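Local structure of MSHA biogenesis protein MshE (Vibrio cholerae, 5HTL) at residues A23-A28 with R37-T42; Q53-L58 with L64-L69; R88-L93 with E116-Q121. The protein binds cyclic di-GMP through its MshEN domain and probably serves as the ATPase of MSHA pilus biogenesis in Vibrio cholerae. All coordinates share one frame; numbering follows the deposited sequence.

Interaction 1: A23-A28 with R37-T42. With C2E (9,9'-[(2R,3R,3aS,5S,7aR,9R,10R,10aS,12S,14aR)-3,5,10,12-tetrahydroxy-5,12-dioxidooctahydro-2H,7H-difuro[3,2-d:3',2'-j][1,3,7,9,2,8]tetraoxadiphosphacyclododecine-2,9-diyl]bis(2-amino-1,9-dihydro-6H-purin-6-one)), chain C.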
# COMPACT_ATOMS: atom_id res chain seq x y z
N ALA A 23 17.27 -4.63 -23.94
CA ALA A 23 18.71 -4.37 -23.98
C ALA A 23 19.12 -3.26 -23.02
O ALA A 23 20.19 -3.31 -22.43
CB ALA A 23 19.15 -4.06 -25.41
N GLN A 24 18.26 -2.27 -22.85
CA GLN A 24 18.52 -1.16 -21.95
C GLN A 24 18.50 -1.62 -20.51
O GLN A 24 19.31 -1.19 -19.68
CB GLN A 24 17.46 -0.08 -22.15
CG GLN A 24 17.59 0.68 -23.45
CD GLN A 24 16.34 1.49 -23.76
OE1 GLN A 24 15.36 1.45 -23.01
NE2 GLN A 24 16.36 2.21 -24.87
N LEU A 25 17.58 -2.53 -20.20
CA LEU A 25 17.53 -3.12 -18.87
C LEU A 25 18.83 -3.86 -18.57
O LEU A 25 19.42 -3.67 -17.51
CB LEU A 25 16.34 -4.06 -18.73
CG LEU A 25 16.24 -4.81 -17.40
CD1 LEU A 25 16.31 -3.89 -16.17
CD2 LEU A 25 14.97 -5.64 -17.36
N GLU A 26 19.26 -4.70 -19.50
CA GLU A 26 20.50 -5.46 -19.32
C GLU A 26 21.69 -4.50 -19.15
O GLU A 26 22.54 -4.70 -18.28
CB GLU A 26 20.71 -6.41 -20.51
CG GLU A 26 19.68 -7.55 -20.54
CD GLU A 26 19.57 -8.24 -21.89
OE1 GLU A 26 20.22 -7.80 -22.87
OE2 GLU A 26 18.82 -9.24 -21.98
N GLN A 27 21.71 -3.44 -19.95
CA GLN A 27 22.74 -2.43 -19.86
C GLN A 27 22.77 -1.79 -18.47
O GLN A 27 23.83 -1.63 -17.87
CB GLN A 27 22.53 -1.37 -20.94
CG GLN A 27 23.64 -0.36 -21.02
CD GLN A 27 23.44 0.64 -22.14
OE1 GLN A 27 22.52 0.52 -22.94
NE2 GLN A 27 24.31 1.65 -22.19
N ALA A 28 21.59 -1.44 -17.95
CA ALA A 28 21.52 -0.78 -16.66
C ALA A 28 21.88 -1.71 -15.50
O ALA A 28 22.52 -1.29 -14.54
CB ALA A 28 20.15 -0.19 -16.45
N ARG A 37 24.01 2.68 -6.55
CA ARG A 37 22.80 3.25 -7.11
C ARG A 37 21.74 2.20 -7.41
O ARG A 37 22.06 1.08 -7.81
CB ARG A 37 23.13 4.08 -8.36
CG ARG A 37 24.09 5.23 -8.07
CD ARG A 37 23.63 6.56 -8.67
NE ARG A 37 24.13 7.70 -7.90
CZ ARG A 37 25.33 8.25 -8.05
NH1 ARG A 37 25.69 9.28 -7.29
NH2 ARG A 37 26.18 7.79 -8.96
N ARG A 38 20.49 2.54 -7.18
CA ARG A 38 19.41 1.62 -7.50
C ARG A 38 19.11 1.61 -9.00
O ARG A 38 19.62 2.44 -9.76
CB ARG A 38 18.18 1.92 -6.65
CG ARG A 38 18.49 1.89 -5.15
CD ARG A 38 17.34 1.31 -4.34
NE ARG A 38 17.60 1.40 -2.91
CZ ARG A 38 18.10 0.42 -2.16
NH1 ARG A 38 18.40 -0.77 -2.68
NH2 ARG A 38 18.28 0.62 -0.86
N LEU A 39 18.30 0.64 -9.43
CA LEU A 39 18.09 0.42 -10.85
C LEU A 39 17.40 1.58 -11.55
O LEU A 39 17.80 1.97 -12.65
CB LEU A 39 17.28 -0.86 -11.07
CG LEU A 39 16.90 -1.17 -12.52
CD1 LEU A 39 18.13 -1.34 -13.41
CD2 LEU A 39 16.01 -2.41 -12.55
N GLY A 40 16.36 2.13 -10.93
CA GLY A 40 15.62 3.24 -11.53
C GLY A 40 16.53 4.43 -11.80
O GLY A 40 16.53 4.99 -12.90
N ASP A 41 17.30 4.81 -10.79
CA ASP A 41 18.23 5.93 -10.93
C ASP A 41 19.31 5.63 -11.98
O ASP A 41 19.77 6.54 -12.68
CB ASP A 41 18.83 6.28 -9.56
CG ASP A 41 17.84 7.02 -8.65
OD1 ASP A 41 16.92 7.70 -9.15
OD2 ASP A 41 18.00 6.91 -7.41
N THR A 42 19.69 4.37 -12.12
CA THR A 42 20.64 3.99 -13.18
C THR A 42 20.02 4.17 -14.57
O THR A 42 20.65 4.72 -15.48
CB THR A 42 21.16 2.56 -12.99
OG1 THR A 42 21.77 2.46 -11.69
CG2 THR A 42 22.20 2.24 -14.04
P1 C2E C . 12.92 -4.83 -6.97
O2P C2E C . 12.27 -4.16 -8.16
O1P C2E C . 12.14 -6.03 -6.48
O5' C2E C . 14.39 -5.23 -7.38
C5' C2E C . 15.37 -5.74 -6.53
C4' C2E C . 16.71 -5.79 -7.10
O4' C2E C . 16.75 -6.64 -8.21
C3' C2E C . 17.15 -4.45 -7.62
O3' C2E C . 17.89 -3.77 -6.63
C2' C2E C . 17.85 -4.73 -8.79
O2' C2E C . 19.27 -4.84 -8.51
C1' C2E C . 17.32 -6.01 -9.31
N9 C2E C . 16.29 -5.79 -10.27
C8 C2E C . 15.23 -5.01 -10.42
N7 C2E C . 14.65 -5.37 -11.58
C5 C2E C . 15.37 -6.39 -12.14
C6 C2E C . 15.19 -7.11 -13.33
O6 C2E C . 14.15 -6.83 -14.15
N1 C2E C . 16.06 -8.07 -13.64
C2 C2E C . 17.08 -8.35 -12.82
N2 C2E C . 17.97 -9.39 -13.21
N3 C2E C . 17.29 -7.68 -11.67
C4 C2E C . 16.46 -6.69 -11.29
P11 C2E C . 17.77 -2.20 -6.44
O21 C2E C . 18.82 -1.71 -5.45
O11 C2E C . 18.04 -1.56 -7.77
O5A C2E C . 16.32 -1.77 -6.05
C5A C2E C . 15.72 -2.19 -4.84
C4A C2E C . 14.29 -2.03 -4.75
O4A C2E C . 13.95 -0.60 -4.71
C3A C2E C . 13.58 -2.55 -5.93
O3A C2E C . 13.01 -3.83 -5.74
C2A C2E C . 12.52 -1.56 -6.23
O2A C2E C . 11.34 -1.80 -5.59
C1A C2E C . 13.05 -0.26 -5.74
N91 C2E C . 13.80 0.58 -6.67
C81 C2E C . 14.53 0.22 -7.74
N71 C2E C . 15.09 1.31 -8.29
C51 C2E C . 14.73 2.39 -7.55
C61 C2E C . 14.98 3.77 -7.60
O61 C2E C . 15.78 4.33 -8.58
N11 C2E C . 14.43 4.57 -6.69
C21 C2E C . 13.65 4.08 -5.73
N21 C2E C . 13.12 5.01 -4.82
N31 C2E C . 13.38 2.77 -5.63
C41 C2E C . 13.91 1.92 -6.53
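L25 and L39 meet because each turns CG trans to its own backbone nitrogen (chi1 176° in both), sending the two isobutyl groups into the gap between helix 22-32 and helix 39-45. There they cross at about a right angle, with L25 CD1 3.9 Å from L39 CD2. The other L39 methyl, CD1, sits 3.8 Å from A28 CB, and T42 adds its CG2, which leans on A28 through the carbonyl oxygen and the methyl. Every touching residue is buried, and L29 and Q32 of helix 22-32 also pack against L39.

The same leucines face the ligand. L39 CD2 lies over a guanine face, 3.4 Å from C2E N7, while L25 CD2 touches the C2E carbonyl oxygen O6 at 3.5 Å. R38-L39-G40 opens the second of the two tandem RLG motifs of MshEN domains, and here grips the guanine carrying N71 and O61 and a phosphate, largely with backbone amides. L39 N reaches the phosphate oxygen C2E O11 at 2.8 Å, and G40 N makes a nearly straight bond to C2E N71 (3.0 Å, 166°). D41 N gives a weak, bent bond to C2E O61.

R38, at the N-cap position, bends its chain at chi2 to bring the edge of its guanidinium to the other phosphate oxygen, with NH1 3.0 Å from C2E O21 and the acceptor in the guanidinium plane. Its carbonyl accepts two bonds from T42, one from the backbone N and one from OG1 at 2.9 Å; the hydroxyl approaches from above the carbonyl plane, 42° out of it.

Interaction 2: Q53-L58 with L64-L69; sequences QLLNFL and LPVIDL. With C2E (9,9'-[(2R,3R,3aS,5S,7aR,9R,10R,10aS,12S,14aR)-3,5,10,12-tetrahydroxy-5,12-dioxidooctahydro-2H,7H-difuro[3,2-d:3',2'-j][1,3,7,9,2,8]tetraoxadiphosphacyclododecine-2,9-diyl]bis(2-amino-1,9-dihydro-6H-purin-6-one)), chain C.
The carboxamide oxygen of N56 is in van der Waals contact with V66: OD1 lies 3.7 Å from V66 CG2, and the two side chains stand at about a right angle. The other flat group is a guanine of the bound cyclic di-GMP, which takes L58 on one face, with CD1 3.5 Å from C2E C21 and CD2 3.7 Å from C2E N31. L54 CD2 approaches from that same side, above the carbonyl oxygen C2E O61 at 3.5 Å.

This is a helix and the irregular chain that follows it in the MshEN domain. Helix 51-62 turns L54 and L58 to the ligand, while L55 and N56 reach segment 64-69 with CD2 and OD1, N56 although its CB starts away from it. In that segment P65 and I67 pair through their backbones with I131 of strand 126-131. I131 also packs against L55 and V66, joining both halves of the contact. L64 and P65 touch another cyclic di-GMP molecule. The segment lies at the interface with the second subunit: D68 makes backbone hydrogen bonds to it and P65 packs on Q32 of that subunit.

V66 divides its two methyls between neighbouring residues of the helix. CG1 is anti to the backbone N (chi1 179°) and serves the leucine, whereas CG2, anti to the carbonyl carbon, serves the asparagine. L55 slants across V66, bringing its CD2 to 3.8 Å from V66 CG1.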
# COMPACT_ATOMS: atom_id res chain seq x y z
N GLN A 53 8.42 9.17 -14.71
CA GLN A 53 8.15 7.77 -15.03
C GLN A 53 8.52 6.84 -13.88
O GLN A 53 7.75 5.94 -13.54
CB GLN A 53 8.92 7.34 -16.27
CG GLN A 53 8.38 7.88 -17.57
CD GLN A 53 9.27 7.50 -18.73
OE1 GLN A 53 10.50 7.61 -18.64
NE2 GLN A 53 8.67 7.06 -19.82
N LEU A 54 9.69 7.06 -13.29
CA LEU A 54 10.10 6.26 -12.14
C LEU A 54 9.10 6.37 -10.98
O LEU A 54 8.72 5.35 -10.39
CB LEU A 54 11.51 6.64 -11.68
CG LEU A 54 12.02 5.90 -10.43
CD1 LEU A 54 11.99 4.38 -10.66
CD2 LEU A 54 13.41 6.39 -10.04
N LEU A 55 8.68 7.60 -10.67
CA LEU A 55 7.68 7.86 -9.64
C LEU A 55 6.40 7.05 -9.89
O LEU A 55 5.91 6.33 -9.01
CB LEU A 55 7.36 9.36 -9.64
CG LEU A 55 6.30 9.92 -8.69
CD1 LEU A 55 6.89 10.16 -7.33
CD2 LEU A 55 5.76 11.21 -9.25
N ASN A 56 5.89 7.14 -11.11
CA ASN A 56 4.65 6.49 -11.46
C ASN A 56 4.74 4.96 -11.42
O ASN A 56 3.80 4.28 -11.00
CB ASN A 56 4.17 6.95 -12.85
CG ASN A 56 3.71 8.40 -12.86
OD1 ASN A 56 3.25 8.93 -11.85
ND2 ASN A 56 3.85 9.05 -14.01
N PHE A 57 5.86 4.40 -11.85
CA PHE A 57 6.00 2.95 -11.87
C PHE A 57 6.42 2.33 -10.55
O PHE A 57 6.07 1.18 -10.27
CB PHE A 57 6.82 2.49 -13.08
CG PHE A 57 6.09 2.69 -14.36
CD1 PHE A 57 5.10 1.80 -14.74
CD2 PHE A 57 6.33 3.79 -15.15
CE1 PHE A 57 4.40 1.99 -15.91
CE2 PHE A 57 5.62 3.99 -16.31
CZ PHE A 57 4.65 3.09 -16.69
N LEU A 58 7.14 3.08 -9.71
CA LEU A 58 7.34 2.66 -8.33
C LEU A 58 5.99 2.59 -7.63
O LEU A 58 5.70 1.63 -6.91
CB LEU A 58 8.25 3.64 -7.59
CG LEU A 58 9.75 3.49 -7.84
CD1 LEU A 58 10.53 4.61 -7.16
CD2 LEU A 58 10.24 2.13 -7.38
N LEU A 64 0.49 1.65 -4.58
CA LEU A 64 0.12 2.82 -3.79
C LEU A 64 -0.08 3.98 -4.73
O LEU A 64 0.33 3.93 -5.89
CB LEU A 64 1.15 3.10 -2.70
CG LEU A 64 2.62 3.22 -3.09
CD1 LEU A 64 2.93 4.57 -3.75
CD2 LEU A 64 3.54 2.97 -1.88
N PRO A 65 -0.76 5.03 -4.25
CA PRO A 65 -0.98 6.15 -5.16
C PRO A 65 0.12 7.20 -5.13
O PRO A 65 0.78 7.41 -4.10
CB PRO A 65 -2.27 6.78 -4.63
CG PRO A 65 -2.29 6.44 -3.21
CD PRO A 65 -1.57 5.13 -3.03
N VAL A 66 0.28 7.89 -6.25
CA VAL A 66 1.05 9.13 -6.32
C VAL A 66 0.12 10.26 -5.90
O VAL A 66 -1.03 10.32 -6.35
CB VAL A 66 1.52 9.41 -7.76
CG1 VAL A 66 2.29 10.71 -7.83
CG2 VAL A 66 2.35 8.26 -8.29
N ILE A 67 0.60 11.15 -5.04
CA ILE A 67 -0.18 12.35 -4.74
C ILE A 67 0.51 13.60 -5.24
O ILE A 67 1.74 13.63 -5.39
CB ILE A 67 -0.50 12.51 -3.22
CG1 ILE A 67 0.78 12.62 -2.39
CG2 ILE A 67 -1.37 11.35 -2.75
CD1 ILE A 67 0.54 13.19 -1.00
N ASP A 68 -0.30 14.61 -5.52
CA ASP A 68 0.23 15.95 -5.77
C ASP A 68 0.21 16.68 -4.44
O ASP A 68 -0.80 17.28 -4.05
CB ASP A 68 -0.65 16.68 -6.79
CG ASP A 68 -0.14 18.07 -7.09
OD1 ASP A 68 0.84 18.53 -6.46
OD2 ASP A 68 -0.74 18.73 -7.97
N LEU A 69 1.33 16.64 -3.74
CA LEU A 69 1.40 17.18 -2.39
C LEU A 69 1.27 18.72 -2.37
O LEU A 69 0.95 19.30 -1.34
CB LEU A 69 2.68 16.68 -1.73
CG LEU A 69 2.89 16.99 -0.25
CD1 LEU A 69 1.69 16.56 0.59
CD2 LEU A 69 4.17 16.30 0.21
P1 C2E C . 12.92 -4.83 -6.97
O2P C2E C . 12.27 -4.16 -8.16
O1P C2E C . 12.14 -6.03 -6.48
O5' C2E C . 14.39 -5.23 -7.38
C5' C2E C . 15.37 -5.74 -6.53
C4' C2E C . 16.71 -5.79 -7.10
O4' C2E C . 16.75 -6.64 -8.21
C3' C2E C . 17.15 -4.45 -7.62
O3' C2E C . 17.89 -3.77 -6.63
C2' C2E C . 17.85 -4.73 -8.79
O2' C2E C . 19.27 -4.84 -8.51
C1' C2E C . 17.32 -6.01 -9.31
N9 C2E C . 16.29 -5.79 -10.27
C8 C2E C . 15.23 -5.01 -10.42
N7 C2E C . 14.65 -5.37 -11.58
C5 C2E C . 15.37 -6.39 -12.14
C6 C2E C . 15.19 -7.11 -13.33
O6 C2E C . 14.15 -6.83 -14.15
N1 C2E C . 16.06 -8.07 -13.64
C2 C2E C . 17.08 -8.35 -12.82
N2 C2E C . 17.97 -9.39 -13.21
N3 C2E C . 17.29 -7.68 -11.67
C4 C2E C . 16.46 -6.69 -11.29
P11 C2E C . 17.77 -2.20 -6.44
O21 C2E C . 18.82 -1.71 -5.45
O11 C2E C . 18.04 -1.56 -7.77
O5A C2E C . 16.32 -1.77 -6.05
C5A C2E C . 15.72 -2.19 -4.84
C4A C2E C . 14.29 -2.03 -4.75
O4A C2E C . 13.95 -0.60 -4.71
C3A C2E C . 13.58 -2.55 -5.93
O3A C2E C . 13.01 -3.83 -5.74
C2A C2E C . 12.52 -1.56 -6.23
O2A C2E C . 11.34 -1.80 -5.59
C1A C2E C . 13.05 -0.26 -5.74
N91 C2E C . 13.80 0.58 -6.67
C81 C2E C . 14.53 0.22 -7.74
N71 C2E C . 15.09 1.31 -8.29
C51 C2E C . 14.73 2.39 -7.55
C61 C2E C . 14.98 3.77 -7.60
O61 C2E C . 15.78 4.33 -8.58
N11 C2E C . 14.43 4.57 -6.69
C21 C2E C . 13.65 4.08 -5.73
N21 C2E C . 13.12 5.01 -4.82
N31 C2E C . 13.38 2.77 -5.63
C41 C2E C . 13.91 1.92 -6.53

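Interaction 3: R88-L93 with E116-Q121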
# COMPACT_ATOMS: atom_id res chain seq x y z
N ARG A 88 12.41 15.20 7.99
CA ARG A 88 13.43 15.57 7.01
C ARG A 88 14.43 14.44 6.75
O ARG A 88 14.74 14.16 5.60
CB ARG A 88 14.13 16.87 7.41
CG ARG A 88 13.18 18.08 7.33
CD ARG A 88 13.92 19.38 7.67
NE ARG A 88 13.07 20.57 7.58
CZ ARG A 88 12.83 21.25 6.46
NH1 ARG A 88 13.34 20.85 5.30
NH2 ARG A 88 12.05 22.32 6.49
N ARG A 89 14.90 13.78 7.81
CA ARG A 89 15.85 12.67 7.64
C ARG A 89 15.27 11.54 6.80
O ARG A 89 15.95 10.99 5.93
CB ARG A 89 16.28 12.09 9.00
CG ARG A 89 17.25 10.90 8.87
CD ARG A 89 16.52 9.57 9.04
NE ARG A 89 17.27 8.37 8.66
CZ ARG A 89 17.22 7.79 7.46
NH1 ARG A 89 16.48 8.30 6.49
NH2 ARG A 89 17.92 6.69 7.23
N LEU A 90 14.00 11.22 7.06
CA LEU A 90 13.35 10.05 6.48
C LEU A 90 12.62 10.39 5.19
O LEU A 90 12.09 9.48 4.52
CB LEU A 90 12.35 9.48 7.49
CG LEU A 90 12.99 8.95 8.78
CD1 LEU A 90 11.93 8.63 9.82
CD2 LEU A 90 13.80 7.71 8.44
N ARG A 91 12.58 11.67 4.83
CA ARG A 91 11.80 12.17 3.70
C ARG A 91 10.37 11.63 3.76
O ARG A 91 9.87 11.01 2.81
CB ARG A 91 12.50 11.88 2.37
CG ARG A 91 13.88 12.55 2.27
CD ARG A 91 14.61 12.15 0.99
NE ARG A 91 14.93 10.73 1.00
CZ ARG A 91 15.35 10.05 -0.07
NH1 ARG A 91 15.52 10.67 -1.23
NH2 ARG A 91 15.61 8.76 0.03
N ALA A 92 9.71 11.90 4.88
CA ALA A 92 8.37 11.39 5.18
C ALA A 92 7.57 12.49 5.84
O ALA A 92 8.09 13.20 6.69
CB ALA A 92 8.47 10.19 6.11
N LEU A 93 6.32 12.63 5.44
CA LEU A 93 5.42 13.64 6.01
C LEU A 93 4.10 13.00 6.39
O LEU A 93 3.45 12.37 5.56
CB LEU A 93 5.15 14.74 4.98
CG LEU A 93 4.26 15.91 5.40
CD1 LEU A 93 5.00 16.76 6.42
CD2 LEU A 93 3.85 16.78 4.22
N GLU A 116 11.83 1.23 8.63
CA GLU A 116 12.11 0.69 9.96
C GLU A 116 12.23 1.83 10.96
O GLU A 116 11.71 1.76 12.07
CB GLU A 116 13.39 -0.14 9.93
CG GLU A 116 13.63 -0.94 11.21
CD GLU A 116 12.92 -2.28 11.21
OE1 GLU A 116 13.29 -3.16 12.01
OE2 GLU A 116 11.98 -2.46 10.40
N ALA A 117 12.92 2.89 10.55
CA ALA A 117 13.08 4.07 11.36
C ALA A 117 11.74 4.73 11.68
O ALA A 117 11.46 5.08 12.82
CB ALA A 117 13.99 5.06 10.66
N LEU A 118 10.92 4.89 10.65
CA LEU A 118 9.60 5.49 10.81
C LEU A 118 8.76 4.70 11.81
O LEU A 118 8.09 5.28 12.67
CB LEU A 118 8.90 5.54 9.45
CG LEU A 118 7.76 6.53 9.25
CD1 LEU A 118 8.22 7.93 9.53
CD2 LEU A 118 7.29 6.40 7.80
N LEU A 119 8.80 3.37 11.69
CA LEU A 119 8.06 2.48 12.58
C LEU A 119 8.45 2.64 14.04
O LEU A 119 7.60 2.64 14.93
CB LEU A 119 8.30 1.02 12.16
CG LEU A 119 7.46 0.47 11.02
CD1 LEU A 119 8.16 -0.71 10.36
CD2 LEU A 119 6.10 0.05 11.56
N ASN A 120 9.75 2.75 14.30
CA ASN A 120 10.19 2.88 15.68
C ASN A 120 9.93 4.28 16.22
O ASN A 120 9.83 4.48 17.43
CB ASN A 120 11.67 2.49 15.80
CG ASN A 120 11.91 1.03 15.48
OD1 ASN A 120 10.97 0.23 15.43
ND2 ASN A 120 13.17 0.68 15.25
N GLN A 121 9.80 5.25 15.32
CA GLN A 121 9.61 6.65 15.68
C GLN A 121 8.13 7.00 15.92
O GLN A 121 7.82 7.90 16.69
CB GLN A 121 10.18 7.56 14.59
CG GLN A 121 10.09 9.05 14.87
CD GLN A 121 10.90 9.48 16.08
OE1 GLN A 121 12.00 8.98 16.32
NE2 GLN A 121 10.36 10.42 16.86
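L90 and L118 cross obliquely and meet through their end methyls: the closest pair is L90 CD1 to L118 CD1 at 3.8 Å. Their torsions differ. L90 holds CG anti to its carbonyl carbon (chi1 -64°) and extends from there, pointing its methyls at helix 112-121. L118 has CG roughly trans to its backbone nitrogen (chi1 -159°), which swings CD1 back across the gap although its CB starts out alongside the neighbouring segment.

The fork of L90 is used on both branches. CD1 takes L118, and also comes 4.0 Å from L118 N, while CD2 is set against A117 CB at 3.5 Å, tighter than usual for two carbons. A92, whose CB faces the helix, meets the L118 methyl from the strand side, with A92 CB 4.1 Å from L118 CD1. That methyl is touched by both a leucine at the end of helix 84-90 and an alanine at the start of strand 92-98, which come from directions roughly at right angles.

R91 produces the change of direction between these two. It has positive phi (49°) and is the C-prime residue of a Schellman motif, in which A92 N bonds to A87 O; the hydrogen bond from R91 N to R88 O is weak. Its side chain leads elsewhere, to a salt bridge with E134, and R88 pairs with E84 and D142. On the sheet side I104 of strand 101-106 touches both A92 and L118, so helix 112-121 packs on the sheet as well as on the helix-strand turn.

The touching groups are all aliphatic carbons, with nothing polar to fix their direction. The contact probably rests on close packing and exclusion of water, buried at L90, A92 and L118 and more open at A117.

In the fold
From the N terminus the three contacts come in series, none enclosing or crossing another. Interaction 1 closes a loop of eight residues, the last turn of helix 22-32 and the turn after it. Interaction 2 folds the chain after helix 51-62 back on that helix across five residues. Interaction 3 spans 22 residues, including most of strand 92-98 and all of strand 101-106, to set helix 112-121 on the turn after helix 84-90. Interactions 1 and 2 touch where D41 and G40 pack on L54, and share one cyclic di-GMP. L69 meets L93 between interactions 2 and 3, so segment 64-69 connects the helical part to the sheet. The centres of interactions 1 and 3 lie about 27 Å apart.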